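Local coordinates for protein 47 KDA membrane antigen (PDB 1O75) that shows zinc-stimulated carboxypeptidase activity on synthetic depsipeptides, binds penicillin, and may act as a D,D-carboxypeptidase that lowers peptidoglycan cross-linking, at residues Val53-His58 with His280-Trp285; Pro292-Gly297 with Leu315-Asn320; Cys296-Gly301 with Lys306-Gly311. The protein carries 2 engineered substitutions. All blocks are in the same frame, centred on the assembly; numbering follows the deposited sequence.

Contact 1. Residues Val53-His58 with His280-Trp285; sequences VSRATH and HSADSW
The backbones of R55 and A282 stay well apart, CA to CA 9.2 Å, with strand 53-56 set against a tight turn at S281 and A282. Strand 53-56 belongs to the large mixed sheet, where it pairs with strand 143-163. The turn leads into strand 284-285, an outermost strand of a four-stranded antiparallel sheet in the beta sandwich of the E-set-related part of the chain. This is a surface contact between the large mixed sheet and the sandwich rather than strand pairing. S281 adopts a positive phi of 82°, and its N donates to S284 O at 2.7 Å, which closes the turn; S281 O faces the arginine.

R55 makes the close contacts, while V53 packs toward the turn at longer range. The arginine chain bends at chi3 (-93°), swinging the guanidinium round to the turn. NH1 gives S281 O a long, weak hydrogen bond of 3.3 Å, far from straight at 123°. S281 OG lies over one face of the guanidinium, nearer its NH1 side, while A282 CA comes up at the edge, 3.8 Å from NH1. The hydroxyl is thus packed on the flat group and makes no hydrogen bond to NH1. R55 also touches R224, whose charge lies against the W285 ring in a cation-pi contact. Behind the turn, H280 ND1 and S284 OG share a hydrogen bond of 2.8 Å.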
loop_
_atom_site.group_PDB
_atom_site.type_symbol
_atom_site.label_atom_id
_atom_site.label_comp_id
_atom_site.label_asym_id
_atom_site.label_seq_id
_atom_site.Cartn_x
_atom_site.Cartn_y
_atom_site.Cartn_z
ATOM N N VAL B 53 -9.412 24.605 7.804
ATOM C CA VAL B 53 -8.364 23.632 8.147
ATOM C C VAL B 53 -6.946 24.144 7.776
ATOM O O VAL B 53 -6.504 23.892 6.657
ATOM C CB VAL B 53 -8.624 22.289 7.379
ATOM C CG1 VAL B 53 -7.470 21.302 7.581
ATOM C CG2 VAL B 53 -9.929 21.660 7.849
ATOM N N SER B 54 -6.253 24.838 8.695
ATOM C CA SER B 54 -4.895 25.374 8.458
ATOM C C SER B 54 -3.782 24.615 9.198
ATOM O O SER B 54 -3.350 25.027 10.282
ATOM C CB SER B 54 -4.798 26.834 8.872
ATOM O OG SER B 54 -3.459 27.294 8.690
ATOM N N ARG B 55 -3.281 23.557 8.577
ATOM C CA ARG B 55 -2.289 22.689 9.186
ATOM C C ARG B 55 -0.880 22.630 8.591
ATOM O O ARG B 55 -0.635 23.046 7.458
ATOM C CB ARG B 55 -2.857 21.278 9.195
ATOM C CG ARG B 55 -3.174 20.783 7.789
ATOM C CD ARG B 55 -4.077 19.553 7.816
ATOM N NE ARG B 55 -3.347 18.287 7.793
ATOM C CZ ARG B 55 -3.876 17.120 8.161
ATOM N NH1 ARG B 55 -5.133 17.067 8.589
ATOM N NH2 ARG B 55 -3.161 16.001 8.088
ATOM N N ALA B 56 0.028 22.071 9.386
ATOM C CA ALA B 56 1.418 21.893 9.000
ATOM C C ALA B 56 1.455 20.655 8.112
ATOM O O ALA B 56 0.875 19.624 8.445
ATOM C CB ALA B 56 2.279 21.681 10.239
ATOM N N THR B 57 2.125 20.748 6.975
ATOM C CA THR B 57 2.185 19.605 6.086
ATOM C C THR B 57 3.206 19.734 4.978
ATOM O O THR B 57 3.650 20.823 4.643
ATOM C CB THR B 57 0.826 19.346 5.436
ATOM O OG1 THR B 57 0.958 18.342 4.420
ATOM C CG2 THR B 57 0.311 20.609 4.805
ATOM N N HIS B 58 3.528 18.572 4.418
ATOM C CA HIS B 58 4.479 18.354 3.329
ATOM C C HIS B 58 3.990 18.868 1.973
ATOM O O HIS B 58 4.795 19.290 1.139
ATOM C CB HIS B 58 4.724 16.851 3.206
ATOM C CG HIS B 58 3.458 16.045 3.255
ATOM N ND1 HIS B 58 2.708 15.906 4.406
ATOM C CD2 HIS B 58 2.765 15.411 2.279
ATOM C CE1 HIS B 58 1.609 15.226 4.135
ATOM N NE2 HIS B 58 1.618 14.915 2.852
ATOM N N HIS B 280 -12.513 17.394 4.966
ATOM C CA HIS B 280 -11.552 16.501 4.332
ATOM C C HIS B 280 -10.142 16.744 4.852
ATOM O O HIS B 280 -9.818 17.840 5.284
ATOM C CB HIS B 280 -11.588 16.661 2.813
ATOM C CG HIS B 280 -10.904 15.546 2.098
ATOM N ND1 HIS B 280 -11.298 14.231 2.238
ATOM C CD2 HIS B 280 -9.833 15.538 1.268
ATOM C CE1 HIS B 280 -10.498 13.460 1.524
ATOM N NE2 HIS B 280 -9.600 14.226 0.928
ATOM N N SER B 281 -9.331 15.695 4.825
ATOM C CA SER B 281 -7.952 15.723 5.285
ATOM C C SER B 281 -7.916 15.565 6.796
ATOM O O SER B 281 -7.171 14.755 7.318
ATOM C CB SER B 281 -7.255 17.014 4.872
ATOM O OG SER B 281 -5.893 16.899 5.209
ATOM N N ALA B 282 -8.731 16.319 7.512
ATOM C CA ALA B 282 -8.754 16.151 8.958
ATOM C C ALA B 282 -9.554 14.891 9.338
ATOM O O ALA B 282 -9.133 14.126 10.204
ATOM C CB ALA B 282 -9.381 17.392 9.625
ATOM N N ASP B 283 -10.686 14.659 8.668
ATOM C CA ASP B 283 -11.563 13.529 9.007
ATOM C C ASP B 283 -11.697 12.447 7.957
ATOM O O ASP B 283 -12.214 11.353 8.243
ATOM C CB ASP B 283 -12.974 14.049 9.323
ATOM C CG ASP B 283 -12.956 15.192 10.312
ATOM O OD1 ASP B 283 -12.196 15.110 11.297
ATOM O OD2 ASP B 283 -13.690 16.174 10.107
ATOM N N SER B 284 -11.272 12.753 6.733
ATOM C CA SER B 284 -11.362 11.766 5.664
ATOM C C SER B 284 -10.167 11.924 4.742
ATOM O O SER B 284 -9.585 13.002 4.652
ATOM C CB SER B 284 -12.654 11.925 4.853
ATOM O OG SER B 284 -12.839 13.246 4.354
ATOM N N TRP B 285 -9.810 10.848 4.058
ATOM C CA TRP B 285 -8.672 10.934 3.166
ATOM C C TRP B 285 -8.693 9.825 2.139
ATOM O O TRP B 285 -9.389 8.797 2.303
ATOM C CB TRP B 285 -7.365 10.926 3.975
ATOM C CG TRP B 285 -7.243 9.781 4.918
ATOM C CD1 TRP B 285 -6.642 8.576 4.674
ATOM C CD2 TRP B 285 -7.797 9.693 6.246
ATOM N NE1 TRP B 285 -6.791 7.744 5.762
ATOM C CE2 TRP B 285 -7.496 8.401 6.738
ATOM C CE3 TRP B 285 -8.517 10.576 7.059
ATOM C CZ2 TRP B 285 -7.898 7.968 8.012
ATOM C CZ3 TRP B 285 -8.920 10.145 8.329
ATOM C CH2 TRP B 285 -8.609 8.854 8.788
#

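Contact 2. Residues Pro292-Gly297 with Leu315-Asn320; sequences PRISCG and LTLIAN. With XE (xenon), chain F.
C296 carries SG beside its backbone N (chi1 -59°), and L315 turns CG to the corresponding place beside its own N (chi1 -42°); these torsions turn both side chains into the gap between two sheets, where L315 CD1 meets C296 CB. Segments 293-297 and 315-319 run at 127° to each other, N-to-C, and the axes of these two segments come no closer than 9.9 Å. That is face-to-face sheet packing: strand 293-298 belongs to one four-stranded antiparallel sheet and strand 311-319 to the other, and together they make an E-set-like beta sandwich.

Three pairs fill the interface. L315 CD1 rests against both atoms of the cysteine side chain, 4.0 Å from C296 CB and slightly farther from SG. The sulfur lies between the two leucines and also reaches L317, with C296 SG 4.3 Å from L317 CD1. L317's second methyl then meets the tip of the isoleucine, I294 CD1 to L317 CD2 at 4.4 Å. L317 thus sits between C296 and I294, and Y251 of helix 245-252 covers both I294 and L317.

At the L315 end lies a xenon atom, 3.4 Å from C296 O and 4.2 Å from L315 CD2. Y260, G297 and F331 complete its pocket. From the same strand, R293 and S295 point to the outer side of the sheet, where R293 NH2 forms a salt bridge to a sulfated sugar.

No hydrogen bond crosses the gap. The sheets are held here by dispersion and by exclusion of water. The xenon pocket is mixed, a backbone carbonyl beside aliphatic carbons, which suits a neutral, polarisable atom held by weak dispersion and induction.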
loop_
_atom_site.group_PDB
_atom_site.type_symbol
_atom_site.label_atom_id
_atom_site.label_comp_id
_atom_site.label_asym_id
_atom_site.label_seq_id
_atom_site.Cartn_x
_atom_site.Cartn_y
_atom_site.Cartn_z
ATOM N N PRO B 292 -9.096 1.429 -4.634
ATOM C CA PRO B 292 -10.318 2.238 -4.524
ATOM C C PRO B 292 -10.811 2.349 -3.085
ATOM O O PRO B 292 -11.867 1.826 -2.715
ATOM C CB PRO B 292 -11.288 1.495 -5.451
ATOM C CG PRO B 292 -10.937 0.052 -5.180
ATOM C CD PRO B 292 -9.401 0.057 -5.098
ATOM N N ARG B 293 -10.037 3.050 -2.273
ATOM C CA ARG B 293 -10.352 3.183 -0.862
ATOM C C ARG B 293 -10.557 4.625 -0.409
ATOM O O ARG B 293 -9.881 5.540 -0.884
ATOM C CB ARG B 293 -9.202 2.546 -0.067
ATOM C CG ARG B 293 -9.181 2.791 1.432
ATOM C CD ARG B 293 -7.993 2.044 2.052
ATOM N NE ARG B 293 -6.751 2.432 1.386
ATOM C CZ ARG B 293 -5.737 1.619 1.091
ATOM N NH1 ARG B 293 -5.779 0.328 1.400
ATOM N NH2 ARG B 293 -4.676 2.110 0.463
ATOM N N ILE B 294 -11.520 4.834 0.478
ATOM C CA ILE B 294 -11.730 6.152 1.060
ATOM C C ILE B 294 -11.793 5.878 2.547
ATOM O O ILE B 294 -12.522 4.984 2.976
ATOM C CB ILE B 294 -13.012 6.814 0.574
ATOM C CG1 ILE B 294 -12.867 7.117 -0.926
ATOM C CG2 ILE B 294 -13.252 8.133 1.344
ATOM C CD1 ILE B 294 -13.901 8.026 -1.452
ATOM N N SER B 295 -10.994 6.602 3.330
ATOM C CA SER B 295 -10.972 6.401 4.779
ATOM C C SER B 295 -11.638 7.562 5.520
ATOM O O SER B 295 -11.491 8.728 5.136
ATOM C CB SER B 295 -9.535 6.224 5.249
ATOM O OG SER B 295 -8.964 5.099 4.590
ATOM N N CYS B 296 -12.374 7.224 6.573
ATOM C CA CYS B 296 -13.111 8.194 7.388
ATOM C C CYS B 296 -12.714 7.936 8.828
ATOM O O CYS B 296 -12.772 6.797 9.274
ATOM C CB CYS B 296 -14.626 7.938 7.276
ATOM S SG CYS B 296 -15.223 8.039 5.619
ATOM N N GLY B 297 -12.336 8.984 9.546
ATOM C CA GLY B 297 -11.960 8.802 10.929
ATOM C C GLY B 297 -12.710 9.727 11.859
ATOM O O GLY B 297 -13.364 10.680 11.414
ATOM N N LEU B 315 -22.048 5.908 7.679
ATOM C CA LEU B 315 -21.270 6.902 6.930
ATOM C C LEU B 315 -21.892 7.101 5.552
ATOM O O LEU B 315 -22.201 6.133 4.870
ATOM C CB LEU B 315 -19.815 6.402 6.727
ATOM C CG LEU B 315 -19.150 5.736 7.923
ATOM C CD1 LEU B 315 -17.706 5.365 7.592
ATOM C CD2 LEU B 315 -19.205 6.676 9.111
ATOM N N THR B 316 -22.059 8.348 5.140
ATOM C CA THR B 316 -22.605 8.598 3.819
ATOM C C THR B 316 -21.588 9.414 3.010
ATOM O O THR B 316 -21.339 10.562 3.332
ATOM C CB THR B 316 -23.943 9.380 3.908
ATOM O OG1 THR B 316 -24.882 8.607 4.672
ATOM C CG2 THR B 316 -24.538 9.619 2.494
ATOM N N LEU B 317 -21.023 8.808 1.964
ATOM C CA LEU B 317 -20.047 9.478 1.085
ATOM C C LEU B 317 -20.812 10.311 0.054
ATOM O O LEU B 317 -21.670 9.791 -0.645
ATOM C CB LEU B 317 -19.205 8.429 0.339
ATOM C CG LEU B 317 -17.979 7.811 1.018
ATOM C CD1 LEU B 317 -18.190 7.619 2.469
ATOM C CD2 LEU B 317 -17.649 6.504 0.321
ATOM N N ILE B 318 -20.459 11.584 -0.060
ATOM C CA ILE B 318 -21.118 12.517 -0.954
ATOM C C ILE B 318 -20.181 12.997 -2.066
ATOM O O ILE B 318 -19.140 13.605 -1.802
ATOM C CB ILE B 318 -21.642 13.704 -0.131
ATOM C CG1 ILE B 318 -22.679 13.172 0.891
ATOM C CG2 ILE B 318 -22.245 14.752 -1.048
ATOM C CD1 ILE B 318 -22.997 14.160 1.987
ATOM N N ALA B 319 -20.574 12.729 -3.305
ATOM C CA ALA B 319 -19.754 13.072 -4.467
ATOM C C ALA B 319 -20.630 13.540 -5.632
ATOM O O ALA B 319 -21.681 12.975 -5.874
ATOM C CB ALA B 319 -18.937 11.838 -4.896
ATOM N N ASN B 320 -20.177 14.562 -6.348
ATOM C CA ASN B 320 -20.936 15.118 -7.480
ATOM C C ASN B 320 -21.195 14.113 -8.580
ATOM O O ASN B 320 -20.275 13.467 -9.062
ATOM C CB ASN B 320 -20.196 16.330 -8.077
ATOM C CG ASN B 320 -20.205 17.515 -7.171
ATOM O OD1 ASN B 320 -21.224 17.601 -6.317
ATOM N ND2 ASN B 320 -19.304 18.370 -7.229
HETATM XE XE XE F . -15.592 7.406 11.074
#

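Contact 3. Residues Cys296-Gly301 with Lys306-Gly311; sequences CGINYG and KGSGPG. With XE (xenon), chain F.
Y300 lays one face of its ring on the backbone of G309 and P310. G309 CA stands 3.5 Å from the centroid of the Y300 ring, only 15° off the normal, a CH-pi contact from the glycine CA. Farther along the ring, the G309-P310 peptide continues beneath it, with G309 C 3.4 Å from Y300 CE2, and the phenol oxygen reaches out over the proline, Y300 OH to P310 CA being 3.5 Å.

The ring's edge meets S308, whose OG is 3.3 Å from Y300 CD2. This hydroxyl is turned between its own backbone N and carbonyl carbon (chi1 63°), where it bonds to F305 O; it also touches the end of I298, 3.9 Å from I298 CD1.

One water ties the two backbones together, donating to Y300 O and to S308 O, each at 2.8 Å, and accepting from G307 N. On another side of Y300, N299 OD1 accepts from G301 N at 2.8 Å, in the carbonyl plane: an Asx turn that shapes the chain as it leaves strand 293-298.

The loop carries the chain from one sheet of the sandwich to the other. Y313 of strand 311-319 and F331 of strand 325-331 both touch I298 and Y300, while Y260 of strand 255-262 packs on I298 near the xenon.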
loop_
_atom_site.group_PDB
_atom_site.type_symbol
_atom_site.label_atom_id
_atom_site.label_comp_id
_atom_site.label_asym_id
_atom_site.label_seq_id
_atom_site.Cartn_x
_atom_site.Cartn_y
_atom_site.Cartn_z
ATOM N N CYS B 296 -12.374 7.224 6.573
ATOM C CA CYS B 296 -13.111 8.194 7.388
ATOM C C CYS B 296 -12.714 7.936 8.828
ATOM O O CYS B 296 -12.772 6.797 9.274
ATOM C CB CYS B 296 -14.626 7.938 7.276
ATOM S SG CYS B 296 -15.223 8.039 5.619
ATOM N N GLY B 297 -12.336 8.984 9.546
ATOM C CA GLY B 297 -11.960 8.802 10.929
ATOM C C GLY B 297 -12.710 9.727 11.859
ATOM O O GLY B 297 -13.364 10.680 11.414
ATOM N N ILE B 298 -12.597 9.473 13.155
ATOM C CA ILE B 298 -13.276 10.331 14.102
ATOM C C ILE B 298 -12.473 10.413 15.390
ATOM O O ILE B 298 -11.763 9.477 15.747
ATOM C CB ILE B 298 -14.702 9.788 14.401
ATOM C CG1 ILE B 298 -15.511 10.817 15.193
ATOM C CG2 ILE B 298 -14.617 8.452 15.189
ATOM C CD1 ILE B 298 -16.968 10.376 15.420
ATOM N N ASN B 299 -12.533 11.560 16.041
ATOM C CA ASN B 299 -11.888 11.715 17.345
ATOM C C ASN B 299 -13.024 12.219 18.217
ATOM O O ASN B 299 -13.519 13.315 18.007
ATOM C CB ASN B 299 -10.760 12.745 17.333
ATOM C CG ASN B 299 -10.085 12.856 18.687
ATOM O OD1 ASN B 299 -10.708 13.283 19.662
ATOM N ND2 ASN B 299 -8.812 12.461 18.759
ATOM N N TYR B 300 -13.433 11.415 19.192
ATOM C CA TYR B 300 -14.574 11.781 20.034
ATOM C C TYR B 300 -14.415 13.108 20.756
ATOM O O TYR B 300 -15.396 13.708 21.182
ATOM C CB TYR B 300 -14.844 10.660 21.040
ATOM C CG TYR B 300 -15.002 9.306 20.374
ATOM C CD1 TYR B 300 -14.338 8.179 20.873
ATOM C CD2 TYR B 300 -15.821 9.151 19.238
ATOM C CE1 TYR B 300 -14.479 6.930 20.265
ATOM C CE2 TYR B 300 -15.975 7.906 18.626
ATOM C CZ TYR B 300 -15.301 6.800 19.147
ATOM O OH TYR B 300 -15.456 5.567 18.557
ATOM N N GLY B 301 -13.176 13.578 20.876
ATOM C CA GLY B 301 -12.944 14.831 21.580
ATOM C C GLY B 301 -12.993 16.100 20.756
ATOM O O GLY B 301 -12.853 17.184 21.311
ATOM N N LYS B 306 -18.806 16.525 19.246
ATOM C CA LYS B 306 -19.215 16.568 20.645
ATOM C C LYS B 306 -20.374 15.610 20.926
ATOM O O LYS B 306 -21.413 15.696 20.282
ATOM C CB LYS B 306 -19.631 17.998 21.021
ATOM C CG LYS B 306 -19.922 18.154 22.505
ATOM C CD LYS B 306 -20.396 19.562 22.866
ATOM C CE LYS B 306 -20.881 19.590 24.316
ATOM N NZ LYS B 306 -21.122 20.979 24.806
ATOM N N GLY B 307 -20.169 14.691 21.866
ATOM C CA GLY B 307 -21.206 13.743 22.236
ATOM C C GLY B 307 -21.062 12.393 21.563
ATOM O O GLY B 307 -21.790 11.452 21.883
ATOM N N SER B 308 -20.121 12.286 20.629
ATOM C CA SER B 308 -19.933 11.033 19.919
ATOM C C SER B 308 -19.162 10.113 20.823
ATOM O O SER B 308 -18.609 10.549 21.811
ATOM C CB SER B 308 -19.119 11.269 18.651
ATOM O OG SER B 308 -17.831 11.735 19.012
ATOM N N GLY B 309 -19.105 8.839 20.475
ATOM C CA GLY B 309 -18.351 7.893 21.267
ATOM C C GLY B 309 -18.413 6.558 20.577
ATOM O O GLY B 309 -18.947 6.468 19.472
ATOM N N PRO B 310 -17.877 5.497 21.186
ATOM C CA PRO B 310 -17.917 4.178 20.564
ATOM C C PRO B 310 -19.373 3.783 20.243
ATOM O O PRO B 310 -20.310 4.265 20.880
ATOM C CB PRO B 310 -17.305 3.268 21.632
ATOM C CG PRO B 310 -16.366 4.197 22.380
ATOM C CD PRO B 310 -17.212 5.450 22.504
ATOM N N GLY B 311 -19.557 2.908 19.266
ATOM C CA GLY B 311 -20.904 2.512 18.907
ATOM C C GLY B 311 -21.067 2.309 17.405
ATOM O O GLY B 311 -20.091 2.103 16.687
HETATM XE XE XE F . -15.592 7.406 11.074
HETATM O O HOH W 1 -17.644 13.004 22.677
#

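Overall arrangement
Contact 2 is the buried one, an apolar layer between two sheets; contact 3 closes the end of the same sandwich and is partly buried, and contact 1 lies at the surface where the large mixed sheet meets it. Contacts 2 and 3 share strand 293-298, C296 and G297, and both touch one xenon. Contact 1 joins them: D283 O is 2.7 Å from G297 N, and W285 O is 2.9 Å from S295 N, probable backbone hydrogen bonds joining the turn and strand 284-285 to strand 293-298. The chemistry shifts from a weak arginine-to-carbonyl bond at the surface, through methyls and sulfur in the core, to an aromatic face on glycine plus bridging water at the loop.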